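Local structure of arabinose metabolism transcriptional repressor (5D4S) at residues B[25-29]-B[66-71]. The protein represses transcription of arabinose metabolism genes by binding operator DNA through a GntR-family winged helix-turn-helix domain. Residues are numbered along the deposited sequence.
Sequences YAQVK and KAIGDL. With nucleotides of chain D.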
loop_
_atom_site.group_PDB
_atom_site.type_symbol
_atom_site.label_atom_id
_atom_site.label_comp_id
_atom_site.label_asym_id
_atom_site.label_seq_id
_atom_site.Cartn_x
_atom_site.Cartn_y
_atom_site.Cartn_z
ATOM N N TYR B 25 -2.224 -2.093 10.119
ATOM C CA TYR B 25 -1.351 -1.349 9.195
ATOM C C TYR B 25 -1.583 0.145 9.398
ATOM O O TYR B 25 -0.656 0.938 9.300
ATOM C CB TYR B 25 -1.583 -1.739 7.704
ATOM C CG TYR B 25 -2.851 -1.169 7.108
ATOM C CD1 TYR B 25 -2.880 0.110 6.558
ATOM C CD2 TYR B 25 -4.026 -1.907 7.103
ATOM C CE1 TYR B 25 -4.058 0.640 6.041
ATOM C CE2 TYR B 25 -5.197 -1.390 6.590
ATOM C CZ TYR B 25 -5.211 -0.124 6.058
ATOM O OH TYR B 25 -6.389 0.370 5.537
ATOM N N ALA B 26 -2.824 0.525 9.703
ATOM C CA ALA B 26 -3.148 1.930 9.930
ATOM C C ALA B 26 -2.512 2.450 11.225
ATOM O O ALA B 26 -2.055 3.594 11.285
ATOM C CB ALA B 26 -4.677 2.131 9.967
ATOM N N GLN B 27 -2.498 1.618 12.263
ATOM C CA GLN B 27 -1.859 2.004 13.517
ATOM C C GLN B 27 -0.349 2.170 13.310
ATOM O O GLN B 27 0.261 3.103 13.842
ATOM C CB GLN B 27 -2.137 0.973 14.606
ATOM C CG GLN B 27 -3.616 0.831 14.909
ATOM C CD GLN B 27 -3.896 -0.230 15.951
ATOM O OE1 GLN B 27 -3.257 -0.266 17.005
ATOM N NE2 GLN B 27 -4.867 -1.095 15.672
ATOM N N VAL B 28 0.244 1.274 12.530
ATOM C CA VAL B 28 1.678 1.369 12.264
ATOM C C VAL B 28 1.954 2.647 11.477
ATOM O O VAL B 28 2.888 3.379 11.801
ATOM C CB VAL B 28 2.194 0.152 11.517
ATOM C CG1 VAL B 28 3.618 0.389 11.050
ATOM C CG2 VAL B 28 2.136 -1.065 12.425
ATOM N N LYS B 29 1.124 2.929 10.472
ATOM C CA LYS B 29 1.203 4.202 9.739
ATOM C C LYS B 29 1.148 5.415 10.669
ATOM O O LYS B 29 1.916 6.362 10.506
ATOM C CB LYS B 29 0.065 4.318 8.711
ATOM C CG LYS B 29 0.300 3.543 7.449
ATOM C CD LYS B 29 -0.934 3.467 6.536
ATOM C CE LYS B 29 -1.358 4.838 6.038
ATOM N NZ LYS B 29 -2.547 4.733 5.132
ATOM N N LYS B 66 2.687 -2.720 3.854
ATOM C CA LYS B 66 1.474 -1.973 3.552
ATOM C C LYS B 66 1.557 -0.570 4.177
ATOM O O LYS B 66 1.308 0.433 3.495
ATOM C CB LYS B 66 0.258 -2.755 4.043
ATOM C CG LYS B 66 -1.073 -1.972 4.115
ATOM C CD LYS B 66 -1.543 -1.528 2.751
ATOM C CE LYS B 66 -3.059 -1.271 2.782
ATOM N NZ LYS B 66 -3.485 -0.419 1.665
ATOM N N ALA B 67 1.924 -0.487 5.457
ATOM C CA ALA B 67 2.042 0.825 6.102
ATOM C C ALA B 67 3.030 1.756 5.400
ATOM O O ALA B 67 2.744 2.938 5.097
ATOM C CB ALA B 67 2.449 0.661 7.569
ATOM N N ILE B 68 4.215 1.221 5.164
ATOM C CA ILE B 68 5.264 2.009 4.555
ATOM C C ILE B 68 4.882 2.387 3.136
ATOM O O ILE B 68 5.098 3.518 2.711
ATOM C CB ILE B 68 6.599 1.256 4.589
ATOM C CG1 ILE B 68 7.151 1.283 6.022
ATOM C CG2 ILE B 68 7.591 1.878 3.606
ATOM C CD1 ILE B 68 8.387 0.422 6.228
ATOM N N GLY B 69 4.269 1.456 2.417
ATOM C CA GLY B 69 3.852 1.708 1.049
ATOM C C GLY B 69 2.857 2.851 0.979
ATOM O O GLY B 69 2.955 3.714 0.103
ATOM N N ASP B 70 1.903 2.877 1.907
ATOM C CA ASP B 70 0.971 3.995 1.931
ATOM C C ASP B 70 1.717 5.297 2.200
ATOM O O ASP B 70 1.438 6.325 1.574
ATOM C CB ASP B 70 -0.106 3.813 3.002
ATOM C CG ASP B 70 -1.146 2.773 2.636
ATOM O OD1 ASP B 70 -0.997 2.083 1.597
ATOM O OD2 ASP B 70 -2.128 2.656 3.410
ATOM N N LEU B 71 2.644 5.271 3.156
ATOM C CA LEU B 71 3.352 6.510 3.508
ATOM C C LEU B 71 4.266 7.027 2.380
ATOM O O LEU B 71 4.407 8.234 2.204
ATOM C CB LEU B 71 4.152 6.306 4.803
ATOM C CG LEU B 71 3.313 6.125 6.072
ATOM C CD1 LEU B 71 4.183 5.800 7.287
ATOM C CD2 LEU B 71 2.462 7.365 6.349
ATOM P P DT D 8 -8.077 -2.629 4.577
ATOM O OP1 DT D 8 -8.331 -1.524 5.544
ATOM O OP2 DT D 8 -7.107 -2.496 3.463
ATOM O "O5'" DT D 8 -7.677 -3.875 5.463
ATOM C "C5'" DT D 8 -8.446 -4.156 6.613
ATOM C "C4'" DT D 8 -7.914 -5.373 7.307
ATOM O "O4'" DT D 8 -8.069 -6.503 6.434
ATOM C "C3'" DT D 8 -6.418 -5.314 7.670
ATOM O "O3'" DT D 8 -6.278 -5.638 9.035
ATOM C "C2'" DT D 8 -5.779 -6.382 6.761
ATOM C "C1'" DT D 8 -6.951 -7.334 6.574
ATOM N N1 DT D 8 -6.868 -8.203 5.362
ATOM C C2 DT D 8 -6.953 -9.558 5.526
ATOM O O2 DT D 8 -7.090 -10.091 6.612
ATOM N N3 DT D 8 -6.884 -10.276 4.378
ATOM C C4 DT D 8 -6.755 -9.797 3.099
ATOM O O4 DT D 8 -6.707 -10.545 2.132
ATOM C C5 DT D 8 -6.672 -8.359 2.985
ATOM C C7 DT D 8 -6.509 -7.717 1.645
ATOM C C6 DT D 8 -6.732 -7.637 4.114
ATOM P P DA D 9 -4.888 -5.464 9.812
ATOM O OP1 DA D 9 -5.188 -5.390 11.258
ATOM O OP2 DA D 9 -4.034 -4.443 9.161
ATOM O "O5'" DA D 9 -4.172 -6.860 9.589
ATOM C "C5'" DA D 9 -4.672 -8.003 10.229
ATOM C "C4'" DA D 9 -3.892 -9.198 9.787
ATOM O "O4'" DA D 9 -4.297 -9.568 8.448
ATOM C "C3'" DA D 9 -2.359 -8.959 9.685
ATOM O "O3'" DA D 9 -1.720 -9.846 10.522
ATOM C "C2'" DA D 9 -2.047 -9.278 8.241
ATOM C "C1'" DA D 9 -3.203 -10.186 7.877
ATOM N N9 DA D 9 -3.391 -10.326 6.440
ATOM C C8 DA D 9 -3.458 -9.330 5.511
ATOM N N7 DA D 9 -3.602 -9.767 4.286
ATOM C C5 DA D 9 -3.603 -11.147 4.425
ATOM C C6 DA D 9 -3.716 -12.197 3.490
ATOM N N6 DA D 9 -3.838 -12.002 2.168
ATOM N N1 DA D 9 -3.688 -13.455 3.963
ATOM C C2 DA D 9 -3.557 -13.656 5.281
ATOM N N3 DA D 9 -3.436 -12.753 6.253
ATOM C C4 DA D 9 -3.464 -11.503 5.746
HETATM O O HOH W 1 -6.008 0.124 2.316
#
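Lys29 NZ donates a hydrogen bond to Asp70 OD2 at 2.7 Å, within a salt bridge that ties the two helices together. Asp70 also pairs with Lys66 of its own helix, OD1 to NZ at 3.5 Å, so one carboxylate serves two lysines. Tyr25 holds the DNA backbone at two adjacent phosphates. Its OH donates to OP1 of DT8 of chain D at 2.7 Å, and its N donates to OP2 of DA9 of chain D at 3.1 Å. A water accepts from Lys66 NZ (2.7 Å) and donates to OP2 of DT8 of chain D (3.1 Å) and to Tyr25 OH (3.3 Å). Lys66 CE lies over the Tyr25 ring face in a CH-pi contact, 4.0 Å from the centroid. Lys66 NZ, 5.0 Å from that centroid, adds an off-centre cation-pi contact. In this winged helix-turn-helix domain, segment 25-29 lies on helix 24-35, the first helix, and 66-71 on helix 61-74, the recognition helix. The segment axes approach to 8.5 Å and cross at -55°. The CA atoms of Ala67 and Lys29 are 5.0 Å apart. Ala67 CB meets Tyr25 O at 3.6 Å and Val28 CG1 at 3.7 Å. Lys29 CG packs against Ala67 CB (3.6 Å). Val28 also touches Ile64 and Phe57.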